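Local coordinates for protein glutathione transferase o1 (Bombyx mori, PDB 3RBT) that belongs to the omega class of glutathione transferases, a family that conjugates glutathione or reduces dehydroascorbate, though its own activity may be weak, at residues Asp25-His31 against Lys51-Leu57; Thr164-Gly168 against Trp210-Met214; Asp33-His39 against Glu229-Tyr234; Glu128-Ser133 against Glu146-Gln150. The contacts are given in a common frame with arbitrary orientation. Numbering follows the deposited sequence.

Contact 1 pairs the parallel strands of the N-terminal thioredoxin-like domain; contacts 2 and 4 lie in the helical C-terminal domain, and contact 3 bridges the two. Contacts 1 and 3, centres about 17 Å apart, share the beta-alpha-beta unit and are joined by a salt bridge from Arg56 NH2 to Asp33 OD2 (2.8 Å), while His31 packs on Gly38. Contact 4 meets contact 3 where Ile130 CG2 lies 3.4 Å from Tyr37 OH; contact 2 stays about 9 Å from both, nearest atoms. Glutathione transferases bind glutathione near the start of the N-terminal domain's first helix, here 36-47, so contact 3 probably borders the active-site cleft. Asn35 probably stands where omega enzymes usually carry their catalytic cysteine.

Contact 1: residues Asp25-His31 against Lys51-Leu57; sequences DKLRLYH and KYEVYRL
The first two strands of the thioredoxin-like beta-alpha-beta unit lie side by side, 27-31 and 52-56 running parallel with axes 4.6 Å apart at closest and 25° between their directions. The register pairs Leu27 with Tyr52 (CA-CA 4.4 Å), Leu29 with Val54 (4.8 Å) and His31 with Arg56 (5.3 Å). Extended backbones carry a regular ladder of backbone hydrogen bonds: Leu27 N to Lys51 O 3.0 Å, Glu53 N to Leu27 O 2.9 Å, Leu29 N to Glu53 O 2.9 Å, Tyr55 N to Leu29 O 2.7 Å, His31 N to Tyr55 O 3.1 Å and Leu57 N to His31 O 3.0 Å. On one face, Leu29, Tyr52 and Val54 pack against helix 36-47. The other face carries charge and aromatic rings. Arg28 (t, t, m) brings NE to within 2.7 Å of OE2 of Glu53 (p, t) in a salt bridge, and its NH1 also pairs with Glu79. Beyond the strand ends, Lys51 NZ meets Asp25 OD2 at 3.3 Å, while Lys26 NZ reaches Glu53 OE1 only at a long 3.9 Å. Tyr30 CD2 packs on Tyr55 CB (3.8 Å). Parallel neighbours joined through helix 36-47 make a beta-alpha-beta crossover, the opening unit of the thioredoxin-like fold.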
# COMPACT_ATOMS: atom_id res chain seq x y z
N ASP A 25 6.43 -19.22 21.95
CA ASP A 25 5.00 -19.39 21.70
C ASP A 25 4.28 -18.07 21.41
O ASP A 25 3.11 -18.08 21.03
CB ASP A 25 4.34 -20.09 22.90
CG ASP A 25 4.35 -19.24 24.16
OD1 ASP A 25 5.40 -18.63 24.48
OD2 ASP A 25 3.30 -19.16 24.84
N LYS A 26 4.98 -16.95 21.60
CA LYS A 26 4.40 -15.62 21.41
C LYS A 26 5.07 -14.86 20.27
O LYS A 26 6.27 -15.01 20.02
CB LYS A 26 4.49 -14.78 22.69
CG LYS A 26 3.85 -15.43 23.92
CD LYS A 26 3.84 -14.50 25.14
CE LYS A 26 5.23 -14.31 25.75
NZ LYS A 26 5.91 -15.60 26.18
N LEU A 27 4.29 -14.04 19.58
CA LEU A 27 4.83 -13.10 18.62
C LEU A 27 5.34 -11.89 19.39
O LEU A 27 4.95 -11.68 20.53
CB LEU A 27 3.75 -12.70 17.61
CG LEU A 27 3.62 -13.42 16.26
CD1 LEU A 27 3.95 -14.92 16.29
CD2 LEU A 27 2.24 -13.17 15.65
N ARG A 28 6.24 -11.12 18.78
CA ARG A 28 6.86 -9.99 19.48
C ARG A 28 6.69 -8.70 18.70
O ARG A 28 7.14 -8.59 17.56
CB ARG A 28 8.34 -10.27 19.71
CG ARG A 28 9.08 -9.23 20.55
CD ARG A 28 10.54 -9.63 20.73
NE ARG A 28 10.69 -10.79 21.61
CZ ARG A 28 11.63 -11.73 21.47
NH1 ARG A 28 12.50 -11.69 20.47
NH2 ARG A 28 11.68 -12.74 22.33
N LEU A 29 6.06 -7.71 19.33
CA LEU A 29 5.94 -6.39 18.74
C LEU A 29 6.93 -5.40 19.35
O LEU A 29 6.92 -5.18 20.57
CB LEU A 29 4.50 -5.86 18.86
CG LEU A 29 4.18 -4.59 18.05
CD1 LEU A 29 4.18 -4.87 16.55
CD2 LEU A 29 2.85 -3.97 18.49
N TYR A 30 7.78 -4.85 18.50
CA TYR A 30 8.62 -3.70 18.84
C TYR A 30 7.83 -2.43 18.53
O TYR A 30 7.46 -2.17 17.38
CB TYR A 30 9.93 -3.72 18.05
CG TYR A 30 10.85 -4.89 18.36
CD1 TYR A 30 10.72 -6.08 17.66
CD2 TYR A 30 11.85 -4.78 19.32
CE1 TYR A 30 11.56 -7.16 17.93
CE2 TYR A 30 12.69 -5.87 19.60
CZ TYR A 30 12.54 -7.05 18.89
OH TYR A 30 13.35 -8.14 19.12
N HIS A 31 7.58 -1.64 19.57
CA HIS A 31 6.58 -0.58 19.54
C HIS A 31 7.05 0.60 20.36
O HIS A 31 7.58 0.43 21.46
CB HIS A 31 5.26 -1.15 20.10
CG HIS A 31 4.23 -0.12 20.43
ND1 HIS A 31 3.61 0.66 19.47
CD2 HIS A 31 3.65 0.22 21.61
CE1 HIS A 31 2.72 1.45 20.05
NE2 HIS A 31 2.73 1.20 21.35
N LYS A 51 -1.18 -14.55 20.91
CA LYS A 51 -0.33 -14.24 22.05
C LYS A 51 0.86 -13.44 21.57
O LYS A 51 1.44 -13.76 20.53
CB LYS A 51 0.14 -15.52 22.72
CG LYS A 51 -0.98 -16.34 23.35
CD LYS A 51 -0.43 -17.66 23.89
CE LYS A 51 -0.10 -18.60 22.75
NZ LYS A 51 0.50 -19.85 23.27
N TYR A 52 1.21 -12.41 22.32
CA TYR A 52 2.32 -11.55 21.93
C TYR A 52 2.93 -10.89 23.16
O TYR A 52 2.32 -10.84 24.22
CB TYR A 52 1.84 -10.46 20.95
CG TYR A 52 0.87 -9.49 21.57
CD1 TYR A 52 1.31 -8.27 22.09
CD2 TYR A 52 -0.49 -9.79 21.65
CE1 TYR A 52 0.42 -7.38 22.67
CE2 TYR A 52 -1.39 -8.91 22.23
CZ TYR A 52 -0.92 -7.71 22.73
OH TYR A 52 -1.81 -6.82 23.30
N GLU A 53 4.13 -10.36 22.98
CA GLU A 53 4.76 -9.49 23.96
C GLU A 53 5.17 -8.20 23.27
O GLU A 53 5.43 -8.18 22.07
CB GLU A 53 5.97 -10.18 24.59
CG GLU A 53 6.92 -10.81 23.57
CD GLU A 53 8.06 -11.58 24.22
OE1 GLU A 53 7.80 -12.38 25.14
OE2 GLU A 53 9.21 -11.38 23.81
N VAL A 54 5.21 -7.12 24.04
CA VAL A 54 5.63 -5.82 23.54
C VAL A 54 7.03 -5.49 24.04
O VAL A 54 7.27 -5.44 25.25
CB VAL A 54 4.65 -4.71 23.97
CG1 VAL A 54 5.13 -3.35 23.46
CG2 VAL A 54 3.26 -5.00 23.46
N TYR A 55 7.96 -5.27 23.11
CA TYR A 55 9.23 -4.68 23.48
C TYR A 55 9.19 -3.19 23.19
O TYR A 55 9.13 -2.76 22.03
CB TYR A 55 10.42 -5.39 22.82
CG TYR A 55 10.90 -6.55 23.65
CD1 TYR A 55 12.11 -6.49 24.34
CD2 TYR A 55 10.12 -7.70 23.79
CE1 TYR A 55 12.54 -7.56 25.14
CE2 TYR A 55 10.54 -8.77 24.57
CZ TYR A 55 11.75 -8.70 25.24
OH TYR A 55 12.16 -9.76 26.02
N ARG A 56 9.17 -2.41 24.27
CA ARG A 56 9.11 -0.96 24.20
C ARG A 56 10.42 -0.38 23.70
O ARG A 56 11.48 -0.63 24.27
CB ARG A 56 8.80 -0.38 25.59
CG ARG A 56 7.38 -0.61 26.07
CD ARG A 56 7.25 -0.21 27.53
NE ARG A 56 5.93 0.35 27.81
CZ ARG A 56 5.64 1.15 28.84
NH1 ARG A 56 6.58 1.50 29.71
NH2 ARG A 56 4.40 1.60 28.99
N LEU A 57 10.33 0.39 22.62
CA LEU A 57 11.47 1.06 22.04
C LEU A 57 11.55 2.49 22.57
O LEU A 57 10.55 3.21 22.60
CB LEU A 57 11.37 1.08 20.51
CG LEU A 57 11.39 -0.24 19.74
CD1 LEU A 57 10.81 -0.06 18.34
CD2 LEU A 57 12.79 -0.82 19.68

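Contact 2: residues Thr164-Gly168 against Trp210-Met214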
# COMPACT_ATOMS: atom_id res chain seq x y z
N THR A 164 -24.44 -0.18 8.24
CA THR A 164 -24.15 -1.07 9.35
C THR A 164 -23.56 -0.27 10.51
O THR A 164 -23.11 0.86 10.33
CB THR A 164 -23.16 -2.19 8.95
OG1 THR A 164 -22.01 -1.61 8.31
CG2 THR A 164 -23.81 -3.19 8.00
N ASN A 165 -23.56 -0.87 11.71
CA ASN A 165 -22.95 -0.25 12.89
C ASN A 165 -21.45 0.01 12.72
O ASN A 165 -20.93 0.99 13.26
CB ASN A 165 -23.23 -1.08 14.14
CG ASN A 165 -24.71 -1.10 14.51
OD1 ASN A 165 -25.48 -0.25 14.06
ND2 ASN A 165 -25.11 -2.07 15.32
N TYR A 166 -20.77 -0.85 11.98
CA TYR A 166 -19.35 -0.69 11.72
C TYR A 166 -19.05 -0.84 10.24
O TYR A 166 -19.88 -1.34 9.49
CB TYR A 166 -18.54 -1.74 12.48
CG TYR A 166 -18.87 -1.89 13.95
CD1 TYR A 166 -18.14 -1.21 14.92
CD2 TYR A 166 -19.89 -2.75 14.37
CE1 TYR A 166 -18.43 -1.34 16.28
CE2 TYR A 166 -20.19 -2.89 15.73
CZ TYR A 166 -19.46 -2.19 16.67
OH TYR A 166 -19.73 -2.34 18.01
N PHE A 167 -17.85 -0.43 9.84
CA PHE A 167 -17.39 -0.64 8.47
C PHE A 167 -17.33 -2.13 8.12
O PHE A 167 -17.60 -2.51 6.98
CB PHE A 167 -16.05 0.07 8.23
CG PHE A 167 -16.16 1.57 8.24
CD1 PHE A 167 -15.95 2.30 9.41
CD2 PHE A 167 -16.54 2.26 7.08
CE1 PHE A 167 -16.09 3.69 9.42
CE2 PHE A 167 -16.68 3.64 7.08
CZ PHE A 167 -16.45 4.36 8.25
N GLY A 168 -17.03 -2.95 9.12
CA GLY A 168 -17.00 -4.41 8.96
C GLY A 168 -18.36 -5.11 8.97
O GLY A 168 -18.43 -6.32 8.75
N TRP A 210 -20.48 5.72 15.55
CA TRP A 210 -19.53 4.62 15.41
C TRP A 210 -18.37 4.76 16.41
O TRP A 210 -18.02 3.80 17.10
CB TRP A 210 -19.03 4.56 13.95
CG TRP A 210 -17.82 3.70 13.71
CD1 TRP A 210 -17.80 2.34 13.50
CD2 TRP A 210 -16.46 4.13 13.64
NE1 TRP A 210 -16.51 1.91 13.32
CE2 TRP A 210 -15.66 2.99 13.40
CE3 TRP A 210 -15.83 5.37 13.77
CZ2 TRP A 210 -14.27 3.05 13.27
CZ3 TRP A 210 -14.45 5.44 13.65
CH2 TRP A 210 -13.69 4.28 13.40
N GLY A 211 -17.81 5.97 16.50
CA GLY A 211 -16.83 6.31 17.53
C GLY A 211 -17.24 5.89 18.94
O GLY A 211 -16.44 5.31 19.68
N ASP A 212 -18.48 6.19 19.30
CA ASP A 212 -19.02 5.82 20.61
C ASP A 212 -19.06 4.31 20.79
O ASP A 212 -18.66 3.80 21.84
CB ASP A 212 -20.42 6.41 20.81
CG ASP A 212 -20.41 7.91 20.96
OD1 ASP A 212 -19.36 8.46 21.36
OD2 ASP A 212 -21.45 8.55 20.69
N GLN A 213 -19.53 3.62 19.77
CA GLN A 213 -19.60 2.16 19.79
C GLN A 213 -18.21 1.52 19.84
O GLN A 213 -18.01 0.56 20.57
CB GLN A 213 -20.41 1.64 18.60
CG GLN A 213 -21.92 1.87 18.73
CD GLN A 213 -22.53 1.06 19.85
OE1 GLN A 213 -22.33 -0.16 19.94
NE2 GLN A 213 -23.29 1.72 20.72
N MET A 214 -17.27 2.06 19.07
CA MET A 214 -15.89 1.56 19.09
C MET A 214 -15.29 1.70 20.48
O MET A 214 -14.56 0.83 20.93
CB MET A 214 -15.02 2.29 18.07
CG MET A 214 -15.24 1.91 16.62
SD MET A 214 -14.79 0.21 16.19
CE MET A 214 -13.00 0.27 16.32
O HOH W 1 -22.42 -2.51 18.40
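Thr164 turns its hydroxyl back on its own loop, OG1 donating a very short 2.4 Å hydrogen bond to Tyr166 O. Asn165 follows and meets helix 205-216 through its backbone: its O lies 3.4 Å from Trp210 CD1, at the edge of the indole. Of this loop, Tyr166 has the most surface buried by residues 210-214. Its CD1 is 3.8 Å from Trp210 CD1, the two rings touching rim to rim, and 3.9 Å from Met214 SD, a Met-aromatic contact at the ring edge. A water lies 2.7 Å from Tyr166 OH and donates to Gln213 OE1 at 2.8 Å. With Phe167 these rings form an aromatic cluster within the helical GST C-terminal domain, where the loop after helix 145-162 lies against helix 205-216. Phe167 makes the T-shaped stack, its edge toward the Trp210 face, with centroids 5.3 Å apart and planes at 81°. Trp210 NE1 and Phe167 N both hydrogen-bond to Asp176 OD1 on helix 174-186, and Gly168 N to its OD2.

Contact 3: residues Asp33-His39 against Glu229-Tyr234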
# COMPACT_ATOMS: atom_id res chain seq x y z
N ASP A 33 5.85 3.58 22.58
CA ASP A 33 4.67 3.95 23.35
C ASP A 33 3.94 5.13 22.70
O ASP A 33 4.57 6.10 22.31
CB ASP A 33 5.08 4.30 24.79
CG ASP A 33 4.31 3.50 25.82
OD1 ASP A 33 3.35 2.79 25.45
OD2 ASP A 33 4.66 3.57 27.02
N MET A 34 2.62 5.02 22.57
CA MET A 34 1.78 6.07 21.96
C MET A 34 1.86 6.17 20.42
O MET A 34 1.24 7.05 19.83
CB MET A 34 2.05 7.45 22.59
CG MET A 34 1.78 7.55 24.08
SD MET A 34 0.09 7.08 24.53
CE MET A 34 -0.14 8.10 25.98
N ASN A 35 2.64 5.30 19.78
CA ASN A 35 2.70 5.30 18.31
C ASN A 35 1.45 4.63 17.74
O ASN A 35 1.17 3.47 18.05
CB ASN A 35 3.96 4.61 17.78
CG ASN A 35 4.01 4.57 16.25
OD1 ASN A 35 3.65 3.56 15.63
ND2 ASN A 35 4.45 5.67 15.64
N PRO A 36 0.69 5.38 16.92
CA PRO A 36 -0.59 4.90 16.36
C PRO A 36 -0.45 3.72 15.37
O PRO A 36 -1.38 2.93 15.25
CB PRO A 36 -1.13 6.14 15.64
CG PRO A 36 0.10 6.95 15.28
CD PRO A 36 1.02 6.74 16.46
N TYR A 37 0.67 3.62 14.66
CA TYR A 37 0.93 2.48 13.77
C TYR A 37 1.11 1.18 14.56
O TYR A 37 0.65 0.11 14.13
CB TYR A 37 2.13 2.74 12.87
CG TYR A 37 1.89 3.85 11.85
CD1 TYR A 37 1.16 3.61 10.68
CD2 TYR A 37 2.37 5.15 12.08
CE1 TYR A 37 0.92 4.64 9.75
CE2 TYR A 37 2.15 6.18 11.15
CZ TYR A 37 1.43 5.92 9.99
OH TYR A 37 1.21 6.93 9.10
N GLY A 38 1.75 1.29 15.73
CA GLY A 38 1.82 0.18 16.67
C GLY A 38 0.47 -0.11 17.31
O GLY A 38 0.12 -1.27 17.51
N HIS A 39 -0.28 0.94 17.63
CA HIS A 39 -1.65 0.82 18.19
C HIS A 39 -2.52 -0.04 17.25
O HIS A 39 -3.21 -0.96 17.71
CB HIS A 39 -2.25 2.21 18.37
CG HIS A 39 -3.51 2.25 19.19
ND1 HIS A 39 -4.08 3.43 19.62
CD2 HIS A 39 -4.31 1.25 19.66
CE1 HIS A 39 -5.18 3.16 20.31
NE2 HIS A 39 -5.33 1.85 20.35
N GLU A 229 -5.15 12.17 28.49
CA GLU A 229 -3.88 11.45 28.43
C GLU A 229 -3.18 11.70 27.09
O GLU A 229 -1.98 11.97 27.07
CB GLU A 229 -4.08 9.95 28.69
CG GLU A 229 -4.38 9.61 30.17
CD GLU A 229 -5.08 8.27 30.35
OE1 GLU A 229 -5.15 7.49 29.38
OE2 GLU A 229 -5.57 7.99 31.46
N TYR A 230 -3.92 11.61 25.99
CA TYR A 230 -3.35 11.95 24.68
C TYR A 230 -2.88 13.40 24.63
O TYR A 230 -1.80 13.68 24.08
CB TYR A 230 -4.35 11.69 23.56
CG TYR A 230 -4.46 10.24 23.14
CD1 TYR A 230 -3.32 9.45 22.95
CD2 TYR A 230 -5.70 9.66 22.89
CE1 TYR A 230 -3.42 8.11 22.55
CE2 TYR A 230 -5.82 8.33 22.48
CZ TYR A 230 -4.68 7.57 22.32
OH TYR A 230 -4.80 6.26 21.92
N PHE A 231 -3.67 14.29 25.22
CA PHE A 231 -3.40 15.73 25.21
C PHE A 231 -2.12 16.07 25.96
O PHE A 231 -1.27 16.79 25.44
CB PHE A 231 -4.60 16.51 25.78
CG PHE A 231 -4.38 18.00 25.90
CD1 PHE A 231 -4.28 18.81 24.77
CD2 PHE A 231 -4.30 18.60 27.16
CE1 PHE A 231 -4.09 20.20 24.89
CE2 PHE A 231 -4.11 19.99 27.28
CZ PHE A 231 -4.01 20.79 26.14
N ASP A 232 -1.98 15.54 27.17
CA ASP A 232 -0.76 15.72 27.94
C ASP A 232 0.46 15.09 27.26
O ASP A 232 1.55 15.66 27.30
CB ASP A 232 -0.95 15.20 29.37
CG ASP A 232 -1.80 16.15 30.21
OD1 ASP A 232 -1.72 17.37 29.97
OD2 ASP A 232 -2.54 15.68 31.10
N TYR A 233 0.26 13.94 26.62
CA TYR A 233 1.33 13.31 25.84
C TYR A 233 1.77 14.14 24.64
O TYR A 233 2.96 14.42 24.47
CB TYR A 233 0.98 11.90 25.36
CG TYR A 233 2.07 11.39 24.43
CD1 TYR A 233 1.93 11.47 23.04
CD2 TYR A 233 3.26 10.88 24.94
CE1 TYR A 233 2.95 11.03 22.18
CE2 TYR A 233 4.28 10.43 24.10
CZ TYR A 233 4.12 10.52 22.73
OH TYR A 233 5.12 10.08 21.91
N TYR A 234 0.82 14.51 23.78
CA TYR A 234 1.16 15.20 22.54
C TYR A 234 1.68 16.63 22.74
O TYR A 234 2.53 17.07 21.97
CB TYR A 234 0.03 15.10 21.50
CG TYR A 234 0.02 13.74 20.82
CD1 TYR A 234 -1.00 12.82 21.05
CD2 TYR A 234 1.06 13.37 19.96
CE1 TYR A 234 -0.99 11.56 20.43
CE2 TYR A 234 1.08 12.13 19.34
CZ TYR A 234 0.06 11.23 19.58
OH TYR A 234 0.10 10.00 18.96
O HOH W 2 2.80 9.33 18.90
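Met34 is the residue this contact turns on: 114 Å² of it is covered by residues 229-234. A left-handed backbone conformation (phi 75°, psi 1°) takes the chain round the corner just before helix 36-47, and the CA-to-CB bond of Met34 points toward the other segment. Tyr233 receives the methionine over one ring face, in a CH-pi contact that places Met34 CG 3.7 Å from the ring centroid and 9° off its normal; Met34 CB is 3.7 Å from Tyr233 CZ. The sulfur makes oblique Met-aromatic contacts with two rings, Met34 SD being 5.0 Å from the Tyr233 centroid and 5.3 Å from that of Tyr230. The end of the Tyr230 side chain meets His39, Tyr230 OH lying 3.5 Å from His39 CE1, and hydrogen-bonds Glu184. A water donates to Met34 O (2.9 Å) and sits 2.8 Å from Tyr234 OH. Asn35 N-caps the helix, its OD1 accepting from Gly38 N at 3.0 Å. Relatives in the omega class usually have the catalytic cysteine at this helix start. Arg185 of helix 174-186 hydrogen-bonds Met34 O, Tyr234 OH and His39 ND1, so that helix joins the start of thioredoxin-domain helix 36-47 to C-terminal helix 227-237.

Contact 4: residues Glu128-Ser133 against Glu146-Gln150; sequences ELIKGS and EQIIQ
Helices 113-138 and 145-162 of the GST C-terminal domain pack antiparallel, the axes of 128-133 and 146-150 approaching to 7.6 Å with a signed crossing angle of -154°. In the backbone packing, CA atoms lie 4.6 Å apart for Leu129 and Ile148, and 5.1 Å for Gly132 and Gln147. Gly132 makes this possible, since a CB on it would clash, 2.7 Å from Gln147 CB; its CA rests 3.8 Å from that atom. Gln147 (m, m) brings its CB to 3.6 Å from Glu128 O. Apolar contacts follow. Leu129 CD1 presses on Ile148 CD1 at 3.4 Å, and Ile148 CD1 also lies 3.8 Å from Ser133 CB; Ile148 has chi1 in m, Leu129 in t. Two polar side chains bond elsewhere: Ser133 OG (chi1 p) donates to Ile130 O at 2.8 Å in its own helix, and Glu128 OE2 forms a salt bridge with Arg72 of the second subunit. Helix spacing thus rests on van der Waals fit, where the single Gly132 lets the backbones come close.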
# COMPACT_ATOMS: atom_id res chain seq x y z
N GLU A 128 -4.65 10.73 4.47
CA GLU A 128 -4.81 12.19 4.45
C GLU A 128 -5.21 12.73 5.84
O GLU A 128 -4.75 13.81 6.25
CB GLU A 128 -5.76 12.64 3.33
CG GLU A 128 -5.22 12.33 1.92
CD GLU A 128 -6.14 12.77 0.78
OE1 GLU A 128 -7.38 12.81 0.96
OE2 GLU A 128 -5.62 13.05 -0.32
N LEU A 129 -6.02 11.96 6.56
CA LEU A 129 -6.38 12.30 7.94
C LEU A 129 -5.16 12.16 8.84
O LEU A 129 -4.91 13.02 9.70
CB LEU A 129 -7.56 11.44 8.40
CG LEU A 129 -8.23 11.46 9.80
CD1 LEU A 129 -7.89 12.66 10.63
CD2 LEU A 129 -9.73 11.35 9.66
N ILE A 130 -4.38 11.11 8.62
CA ILE A 130 -3.14 10.88 9.36
C ILE A 130 -2.16 12.06 9.19
O ILE A 130 -1.64 12.57 10.19
CB ILE A 130 -2.48 9.54 8.96
CG1 ILE A 130 -3.38 8.36 9.38
CG2 ILE A 130 -1.11 9.41 9.59
CD1 ILE A 130 -2.92 7.00 8.84
N LYS A 131 -1.94 12.49 7.94
CA LYS A 131 -1.04 13.62 7.65
C LYS A 131 -1.45 14.89 8.40
O LYS A 131 -0.63 15.52 9.07
CB LYS A 131 -0.95 13.92 6.14
CG LYS A 131 -0.23 12.85 5.33
CD LYS A 131 -0.28 13.17 3.83
CE LYS A 131 0.39 12.06 3.01
NZ LYS A 131 0.62 12.50 1.60
N GLY A 132 -2.73 15.26 8.29
CA GLY A 132 -3.31 16.39 9.01
C GLY A 132 -3.19 16.27 10.52
O GLY A 132 -2.87 17.25 11.21
N SER A 133 -3.43 15.08 11.06
CA SER A 133 -3.34 14.87 12.50
C SER A 133 -1.89 14.98 12.98
O SER A 133 -1.62 15.53 14.06
CB SER A 133 -3.95 13.52 12.90
OG SER A 133 -3.04 12.47 12.67
N GLU A 146 -8.11 20.97 8.50
CA GLU A 146 -8.86 20.87 7.25
C GLU A 146 -8.73 19.51 6.56
O GLU A 146 -9.70 19.00 6.00
CB GLU A 146 -8.52 22.03 6.28
CG GLU A 146 -7.28 21.85 5.40
CD GLU A 146 -5.98 22.37 6.02
OE1 GLU A 146 -5.83 22.33 7.26
OE2 GLU A 146 -5.10 22.82 5.25
N GLN A 147 -7.53 18.92 6.63
CA GLN A 147 -7.30 17.56 6.14
C GLN A 147 -8.13 16.54 6.91
O GLN A 147 -8.67 15.60 6.33
CB GLN A 147 -5.81 17.20 6.23
CG GLN A 147 -4.93 17.86 5.18
CD GLN A 147 -5.16 17.28 3.80
OE1 GLN A 147 -4.68 16.18 3.49
NE2 GLN A 147 -5.88 18.01 2.95
N ILE A 148 -8.20 16.73 8.23
CA ILE A 148 -9.01 15.89 9.12
C ILE A 148 -10.47 15.90 8.68
O ILE A 148 -11.06 14.84 8.45
CB ILE A 148 -8.95 16.42 10.58
CG1 ILE A 148 -7.51 16.71 11.03
CG2 ILE A 148 -9.75 15.52 11.53
CD1 ILE A 148 -6.84 15.66 11.83
N ILE A 149 -11.03 17.10 8.56
CA ILE A 149 -12.44 17.31 8.25
C ILE A 149 -12.85 16.72 6.90
O ILE A 149 -13.85 15.99 6.82
CB ILE A 149 -12.82 18.82 8.36
CG1 ILE A 149 -12.62 19.29 9.81
CG2 ILE A 149 -14.26 19.06 7.90
CD1 ILE A 149 -12.44 20.80 9.98
N GLN A 150 -12.08 17.01 5.86
CA GLN A 150 -12.32 16.49 4.51
C GLN A 150 -12.36 14.96 4.44
O GLN A 150 -13.21 14.39 3.75
CB GLN A 150 -11.26 17.02 3.54
CG GLN A 150 -11.37 18.51 3.25
CD GLN A 150 -12.54 18.85 2.35
OE1 GLN A 150 -13.52 19.47 2.79
NE2 GLN A 150 -12.46 18.45 1.08